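Local coordinates for alcohol dehydrogenase (Thermus thermophilus, PDB 2EIH), which probably catalyses the NAD(P)-dependent oxidation of alcohols or the reverse reduction, as a zinc-binding member of the medium-chain dehydrogenase family, at residues A[3-8]-A[56-61]; A[50-55]-A[113-118]. One frame throughout, in Å; residues are numbered along the deposited sequence.

Contact 1. Residues A[3-8]-A[56-61]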
ATOM      1  N   ALA A   3     -46.124  -7.173   3.872  1.00 26.60           N
ATOM      2  CA  ALA A   3     -44.984  -6.336   4.191  1.00 25.25           C
ATOM      3  C   ALA A   3     -45.212  -5.693   5.540  1.00 27.03           C
ATOM      4  O   ALA A   3     -46.345  -5.542   5.996  1.00 29.04           O
ATOM      5  CB  ALA A   3     -44.803  -5.263   3.128  1.00 24.50           C
ATOM      6  N   VAL A   4     -44.115  -5.361   6.197  1.00 27.51           N
ATOM      7  CA  VAL A   4     -44.175  -4.681   7.472  1.00 27.39           C
ATOM      8  C   VAL A   4     -43.813  -3.251   7.134  1.00 28.84           C
ATOM      9  O   VAL A   4     -42.665  -2.948   6.819  1.00 28.93           O
ATOM     10  CB  VAL A   4     -43.160  -5.235   8.467  1.00 26.24           C
ATOM     11  CG1 VAL A   4     -43.018  -4.280   9.640  1.00 26.25           C
ATOM     12  CG2 VAL A   4     -43.603  -6.602   8.938  1.00 25.76           C
ATOM     13  N   VAL A   5     -44.816  -2.386   7.175  1.00 31.73           N
ATOM     14  CA  VAL A   5     -44.629  -0.982   6.874  1.00 33.34           C
ATOM     15  C   VAL A   5     -44.383  -0.200   8.148  1.00 35.56           C
ATOM     16  O   VAL A   5     -44.622  -0.684   9.260  1.00 34.74           O
ATOM     17  CB  VAL A   5     -45.856  -0.384   6.148  1.00 34.03           C
ATOM     18  CG1 VAL A   5     -45.924  -0.907   4.719  1.00 34.36           C
ATOM     19  CG2 VAL A   5     -47.133  -0.740   6.900  1.00 33.51           C
ATOM     20  N   MET A   6     -43.913   1.025   7.959  1.00 37.95           N
ATOM     21  CA  MET A   6     -43.588   1.937   9.037  1.00 40.37           C
ATOM     22  C   MET A   6     -44.566   3.101   8.954  1.00 44.03           C
ATOM     23  O   MET A   6     -44.284   4.106   8.300  1.00 45.50           O
ATOM     24  CB  MET A   6     -42.172   2.435   8.817  1.00 38.60           C
ATOM     25  CG  MET A   6     -41.489   2.988  10.016  1.00 36.43           C
ATOM     26  SD  MET A   6     -39.858   3.411   9.469  1.00 35.29           S
ATOM     27  CE  MET A   6     -39.762   5.079  10.042  1.00 34.79           C
ATOM     28  N   ARG A   7     -45.717   2.949   9.604  1.00 46.61           N
ATOM     29  CA  ARG A   7     -46.751   3.979   9.608  1.00 49.11           C
ATOM     30  C   ARG A   7     -46.227   5.339  10.048  1.00 49.47           C
ATOM     31  O   ARG A   7     -46.527   6.361   9.431  1.00 48.79           O
ATOM     32  CB  ARG A   7     -47.912   3.571  10.526  1.00 51.28           C
ATOM     33  CG  ARG A   7     -48.815   2.479   9.954  1.00 53.50           C
ATOM     34  CD  ARG A   7     -49.347   2.865   8.574  1.00 52.52           C
ATOM     35  NE  ARG A   7     -50.088   1.776   7.947  1.00 52.31           N
ATOM     36  CZ  ARG A   7     -50.408   1.732   6.657  1.00 52.71           C
ATOM     37  NH1 ARG A   7     -50.053   2.720   5.845  1.00 51.98           N
ATOM     38  NH2 ARG A   7     -51.085   0.693   6.178  1.00 53.07           N
ATOM     39  N   ALA A   8     -45.450   5.337  11.126  1.00 49.94           N
ATOM     40  CA  ALA A   8     -44.883   6.556  11.677  1.00 49.46           C
ATOM     41  C   ALA A   8     -43.619   6.216  12.448  1.00 50.16           C
ATOM     42  O   ALA A   8     -43.322   5.043  12.693  1.00 51.38           O
ATOM     43  CB  ALA A   8     -45.890   7.223  12.596  1.00 49.90           C
ATOM     44  N   PRO A  56     -40.456   9.359   3.100  1.00 53.95           N
ATOM     45  CA  PRO A  56     -41.881   9.142   2.843  1.00 51.82           C
ATOM     46  C   PRO A  56     -42.411   7.919   3.586  1.00 49.59           C
ATOM     47  O   PRO A  56     -41.671   6.981   3.851  1.00 47.82           O
ATOM     48  CB  PRO A  56     -41.928   8.968   1.326  1.00 52.38           C
ATOM     49  CG  PRO A  56     -40.622   8.293   1.039  1.00 54.02           C
ATOM     50  CD  PRO A  56     -39.662   9.104   1.886  1.00 53.82           C
ATOM     51  N   LEU A  57     -43.695   7.940   3.922  1.00 47.81           N
ATOM     52  CA  LEU A  57     -44.319   6.828   4.621  1.00 46.99           C
ATOM     53  C   LEU A  57     -45.544   6.392   3.818  1.00 45.73           C
ATOM     54  O   LEU A  57     -46.135   7.202   3.109  1.00 46.93           O
ATOM     55  CB  LEU A  57     -44.719   7.248   6.034  1.00 47.67           C
ATOM     56  CG  LEU A  57     -43.620   7.910   6.876  1.00 49.82           C
ATOM     57  CD1 LEU A  57     -44.162   8.231   8.267  1.00 49.64           C
ATOM     58  CD2 LEU A  57     -42.402   6.991   6.989  1.00 49.80           C
ATOM     59  N   PRO A  58     -45.941   5.106   3.918  1.00 43.67           N
ATOM     60  CA  PRO A  58     -45.265   4.085   4.726  1.00 41.06           C
ATOM     61  C   PRO A  58     -43.913   3.663   4.150  1.00 36.64           C
ATOM     62  O   PRO A  58     -43.677   3.779   2.951  1.00 35.57           O
ATOM     63  CB  PRO A  58     -46.281   2.947   4.738  1.00 41.77           C
ATOM     64  CG  PRO A  58     -46.874   3.033   3.378  1.00 43.25           C
ATOM     65  CD  PRO A  58     -47.105   4.530   3.218  1.00 42.37           C
ATOM     66  N   HIS A  59     -43.035   3.164   5.013  1.00 34.36           N
ATOM     67  CA  HIS A  59     -41.711   2.722   4.601  1.00 31.60           C
ATOM     68  C   HIS A  59     -41.434   1.279   5.003  1.00 30.08           C
ATOM     69  O   HIS A  59     -41.802   0.841   6.093  1.00 28.48           O
ATOM     70  CB  HIS A  59     -40.641   3.630   5.213  1.00 29.77           C
ATOM     71  CG  HIS A  59     -39.245   3.206   4.903  1.00 30.67           C
ATOM     72  ND1 HIS A  59     -38.768   3.117   3.610  1.00 31.65           N
ATOM     73  CD2 HIS A  59     -38.222   2.840   5.709  1.00 30.58           C
ATOM     74  CE1 HIS A  59     -37.507   2.714   3.640  1.00 30.95           C
ATOM     75  NE2 HIS A  59     -37.154   2.539   4.900  1.00 31.06           N
ATOM     76  N   VAL A  60     -40.780   0.543   4.110  1.00 29.70           N
ATOM     77  CA  VAL A  60     -40.426  -0.840   4.378  1.00 26.78           C
ATOM     78  C   VAL A  60     -38.949  -0.898   4.737  1.00 26.46           C
ATOM     79  O   VAL A  60     -38.092  -0.597   3.914  1.00 25.99           O
ATOM     80  CB  VAL A  60     -40.661  -1.738   3.152  1.00 26.30           C
ATOM     81  CG1 VAL A  60     -40.306  -3.193   3.491  1.00 24.29           C
ATOM     82  CG2 VAL A  60     -42.106  -1.637   2.715  1.00 25.62           C
ATOM     83  N   LEU A  61     -38.657  -1.292   5.967  1.00 25.37           N
ATOM     84  CA  LEU A  61     -37.286  -1.390   6.414  1.00 24.67           C
ATOM     85  C   LEU A  61     -36.656  -2.657   5.834  1.00 25.15           C
ATOM     86  O   LEU A  61     -37.311  -3.399   5.100  1.00 26.14           O
ATOM     87  CB  LEU A  61     -37.262  -1.445   7.942  1.00 25.86           C
ATOM     88  CG  LEU A  61     -37.944  -0.291   8.690  1.00 25.31           C
ATOM     89  CD1 LEU A  61     -38.003  -0.601  10.193  1.00 22.41           C
ATOM     90  CD2 LEU A  61     -37.180   1.012   8.458  1.00 23.12           C
TER
HETATM   91  O   HOH W   1     -40.917  -1.362   7.672  1.00 16.74           O
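Met6 meets 56-61 through both its backbone and its thioether. Its N donates to His59 O over 2.8 Å, but the N-H...O angle of 116° makes this bond weak. The same oxygen takes a CA-H...O contact from Val5. In the Met6 side chain CG lies anti to the backbone N (chi1 -160°), and an anti chi2 carries SD on. SD lies 3.7 Å from Leu61 CD2, the two side chains crossing at about a right angle. SD also sits 5.2 Å from the centroid of the His59 imidazole and 88° off its normal, an edge-on Met-aromatic contact. Val5, on the sheet face opposite to Met6 and His59, packs alongside Pro58, which follows a cis peptide bond, with Val5 CB 3.6 Å from Pro58 CB; Arg7 brings NH1 near the same ring. One water bridges the backbones, donating to Val4 O and to His59 O (2.9 Å) and accepting from Leu61 N. In the second shell, Val46 of helix 41-48 touches Met6, His59 and Leu61, while Arg7 NE forms a salt bridge with Glu16. Backbone bonds of Ala3 to Ala18 and Val5 to Glu16 make strand 2-6 the middle of a small antiparallel sheet, between 15-19 and the short, loosely paired 59-60.

Contact 2. Residues A[50-55]-A[113-118]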
ATOM      1  N   VAL A  50     -34.236   8.794  13.959  1.00 50.95           N
ATOM      2  CA  VAL A  50     -32.888   9.308  14.098  1.00 52.63           C
ATOM      3  C   VAL A  50     -32.150   9.312  12.769  1.00 53.11           C
ATOM      4  O   VAL A  50     -31.194  10.061  12.582  1.00 52.91           O
ATOM      5  CB  VAL A  50     -32.091   8.459  15.085  1.00 53.92           C
ATOM      6  CG1 VAL A  50     -30.757   9.122  15.377  1.00 55.81           C
ATOM      7  CG2 VAL A  50     -32.891   8.261  16.357  1.00 54.67           C
ATOM      8  N   ALA A  51     -32.594   8.470  11.847  1.00 54.00           N
ATOM      9  CA  ALA A  51     -31.960   8.389  10.542  1.00 56.33           C
ATOM     10  C   ALA A  51     -32.974   8.515   9.419  1.00 57.91           C
ATOM     11  O   ALA A  51     -34.142   8.156   9.576  1.00 58.24           O
ATOM     12  CB  ALA A  51     -31.205   7.074  10.413  1.00 54.83           C
ATOM     13  N   SER A  52     -32.512   9.040   8.290  1.00 59.38           N
ATOM     14  CA  SER A  52     -33.347   9.203   7.116  1.00 62.01           C
ATOM     15  C   SER A  52     -34.609  10.042   7.327  1.00 63.99           C
ATOM     16  O   SER A  52     -35.734   9.555   7.170  1.00 63.73           O
ATOM     17  CB  SER A  52     -33.724   7.827   6.569  1.00 62.85           C
ATOM     18  OG  SER A  52     -32.557   7.100   6.218  1.00 63.76           O
ATOM     19  N   PRO A  53     -34.436  11.313   7.719  1.00 65.76           N
ATOM     20  CA  PRO A  53     -35.592  12.192   7.927  1.00 65.85           C
ATOM     21  C   PRO A  53     -36.187  12.497   6.545  1.00 65.80           C
ATOM     22  O   PRO A  53     -35.613  12.112   5.523  1.00 66.16           O
ATOM     23  CB  PRO A  53     -34.972  13.427   8.581  1.00 66.13           C
ATOM     24  CG  PRO A  53     -33.792  12.867   9.318  1.00 66.42           C
ATOM     25  CD  PRO A  53     -33.219  11.910   8.297  1.00 66.60           C
ATOM     26  N   LYS A  54     -37.320  13.189   6.512  1.00 65.54           N
ATOM     27  CA  LYS A  54     -37.973  13.522   5.250  1.00 65.04           C
ATOM     28  C   LYS A  54     -38.277  12.255   4.448  1.00 63.22           C
ATOM     29  O   LYS A  54     -38.548  12.307   3.248  1.00 63.92           O
ATOM     30  CB  LYS A  54     -37.096  14.478   4.423  1.00 66.67           C
ATOM     31  CG  LYS A  54     -36.995  15.896   4.994  1.00 69.07           C
ATOM     32  CD  LYS A  54     -36.253  15.913   6.329  1.00 69.96           C
ATOM     33  CE  LYS A  54     -36.268  17.288   6.989  1.00 70.67           C
ATOM     34  NZ  LYS A  54     -35.561  17.263   8.304  1.00 69.67           N
ATOM     35  N   LEU A  55     -38.233  11.117   5.129  1.00 61.12           N
ATOM     36  CA  LEU A  55     -38.506   9.825   4.520  1.00 58.24           C
ATOM     37  C   LEU A  55     -40.012   9.613   4.340  1.00 56.58           C
ATOM     38  O   LEU A  55     -40.776   9.663   5.305  1.00 57.46           O
ATOM     39  CB  LEU A  55     -37.944   8.720   5.414  1.00 58.24           C
ATOM     40  CG  LEU A  55     -38.343   7.297   5.022  1.00 59.49           C
ATOM     41  CD1 LEU A  55     -37.533   6.855   3.815  1.00 59.34           C
ATOM     42  CD2 LEU A  55     -38.110   6.355   6.194  1.00 59.91           C
ATOM     43  N   LEU A 113     -30.001  -0.322   1.250  1.00 37.38           N
ATOM     44  CA  LEU A 113     -31.363  -0.805   1.049  1.00 34.76           C
ATOM     45  C   LEU A 113     -32.134  -0.706   2.367  1.00 34.24           C
ATOM     46  O   LEU A 113     -31.611  -1.049   3.430  1.00 32.74           O
ATOM     47  CB  LEU A 113     -31.339  -2.262   0.566  1.00 33.80           C
ATOM     48  CG  LEU A 113     -32.683  -2.955   0.324  1.00 32.10           C
ATOM     49  CD1 LEU A 113     -33.479  -2.167  -0.687  1.00 32.50           C
ATOM     50  CD2 LEU A 113     -32.464  -4.372  -0.164  1.00 30.41           C
ATOM     51  N   GLY A 114     -33.366  -0.213   2.297  1.00 34.74           N
ATOM     52  CA  GLY A 114     -34.188  -0.083   3.493  1.00 35.64           C
ATOM     53  C   GLY A 114     -33.986   1.206   4.277  1.00 36.90           C
ATOM     54  O   GLY A 114     -34.754   1.532   5.184  1.00 34.68           O
ATOM     55  N   GLU A 115     -32.945   1.946   3.926  1.00 39.99           N
ATOM     56  CA  GLU A 115     -32.658   3.196   4.607  1.00 43.69           C
ATOM     57  C   GLU A 115     -33.465   4.347   4.007  1.00 45.34           C
ATOM     58  O   GLU A 115     -33.905   5.249   4.720  1.00 46.99           O
ATOM     59  CB  GLU A 115     -31.169   3.511   4.514  1.00 45.45           C
ATOM     60  CG  GLU A 115     -30.749   4.733   5.298  1.00 47.94           C
ATOM     61  CD  GLU A 115     -29.323   5.132   5.011  1.00 49.36           C
ATOM     62  OE1 GLU A 115     -28.849   6.103   5.636  1.00 53.58           O
ATOM     63  OE2 GLU A 115     -28.680   4.487   4.153  1.00 49.07           O
ATOM     64  N   HIS A 116     -33.666   4.308   2.695  1.00 45.97           N
ATOM     65  CA  HIS A 116     -34.411   5.356   2.014  1.00 47.17           C
ATOM     66  C   HIS A 116     -35.442   4.778   1.068  1.00 47.04           C
ATOM     67  O   HIS A 116     -36.458   5.412   0.780  1.00 48.15           O
ATOM     68  CB  HIS A 116     -33.450   6.249   1.241  1.00 49.26           C
ATOM     69  CG  HIS A 116     -32.523   7.023   2.120  1.00 52.71           C
ATOM     70  ND1 HIS A 116     -32.962   8.024   2.958  1.00 53.80           N
ATOM     71  CD2 HIS A 116     -31.188   6.916   2.330  1.00 54.53           C
ATOM     72  CE1 HIS A 116     -31.939   8.501   3.647  1.00 55.09           C
ATOM     73  NE2 HIS A 116     -30.853   7.845   3.284  1.00 55.24           N
ATOM     74  N   ARG A 117     -35.165   3.572   0.588  1.00 46.09           N
ATOM     75  CA  ARG A 117     -36.050   2.868  -0.327  1.00 44.75           C
ATOM     76  C   ARG A 117     -36.562   1.603   0.357  1.00 42.69           C
ATOM     77  O   ARG A 117     -35.896   1.072   1.237  1.00 41.58           O
ATOM     78  CB  ARG A 117     -35.295   2.495  -1.602  1.00 47.21           C
ATOM     79  CG  ARG A 117     -36.212   1.950  -2.672  1.00 54.70           C
ATOM     80  CD  ARG A 117     -35.466   1.611  -3.947  1.00 58.79           C
ATOM     81  NE  ARG A 117     -34.631   0.416  -3.811  1.00 60.92           N
ATOM     82  CZ  ARG A 117     -35.092  -0.817  -3.615  1.00 60.70           C
ATOM     83  NH1 ARG A 117     -34.242  -1.828  -3.508  1.00 63.61           N
ATOM     84  NH2 ARG A 117     -36.395  -1.046  -3.528  1.00 59.31           N
ATOM     85  N   HIS A 118     -37.740   1.130  -0.042  1.00 40.56           N
ATOM     86  CA  HIS A 118     -38.319  -0.072   0.549  1.00 38.07           C
ATOM     87  C   HIS A 118     -37.319  -1.218   0.629  1.00 35.74           C
ATOM     88  O   HIS A 118     -36.693  -1.586  -0.369  1.00 36.00           O
ATOM     89  CB  HIS A 118     -39.538  -0.540  -0.246  1.00 39.10           C
ATOM     90  CG  HIS A 118     -40.777   0.253   0.015  1.00 40.84           C
ATOM     91  ND1 HIS A 118     -42.026  -0.157  -0.409  1.00 41.59           N
ATOM     92  CD2 HIS A 118     -40.970   1.436   0.649  1.00 40.75           C
ATOM     93  CE1 HIS A 118     -42.927   0.734  -0.048  1.00 40.90           C
ATOM     94  NE2 HIS A 118     -42.312   1.713   0.597  1.00 41.26           N
TER
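The His116 imidazole receives Ser52 over one face: Ser52 OG stands 3.0 Å from His116 CE1, nearer to that atom than to the rest of the ring. Ser52 CB follows at 3.5 Å from the same CE1. His116 CG is anti to its own carbonyl carbon, and chi2 (-67°) sets the turn of the ring. The hydroxyl is directed to the preceding residue, donating to Glu115 O over 2.7 Å. Its oxygen lies 44° out of the carbonyl plane, with a C=O...O angle of 130°, so the donor approaches from above that plane. On the Glu115 side chain, CG comes within 3.1 Å of Ser52 OG, and the extended chain continues to OE2, which accepts from Ile112 N; this bond ties the carboxylate to the backbone just before 113-118. Leu55 adds a van der Waals contact, its CD1 lying 3.5 Å from His116 O, while Val46 of helix 41-48 touches the same leucine. Ser52 is buried, and its hydroxyl proton is taken up by the Glu115 carbonyl. Neither segment has regular secondary structure: the contact joins the loop between helix 41-48 and strand 59-60 to the loop between strands 111-112 and 124-128, within the GroES-like domain of a zinc-containing medium-chain dehydrogenase.

In the fold
Residues 50-55 run directly into 56-61, so one continuous chain serves both contacts, whose centres lie 10 Å apart. The second connection is spatial: His59 NE2 of contact 1 is 2.6 Å from Gly114 O of contact 2, a probable hydrogen bond, and His59 CE1 approaches Arg117 O at 3.3 Å. Val60 CG2 also packs against His118 ND1 at 3.5 Å. Loop 113-118 therefore touches Ser52 and Leu55 in contact 2 and the strand 59-60 region of contact 1. Contact 2 is nearer the metal: the His116 side chain is about 14 Å from the zinc ion, which is bound by Cys93, Cys96, Cys99 and Cys107. Contact 1 lies away from this site.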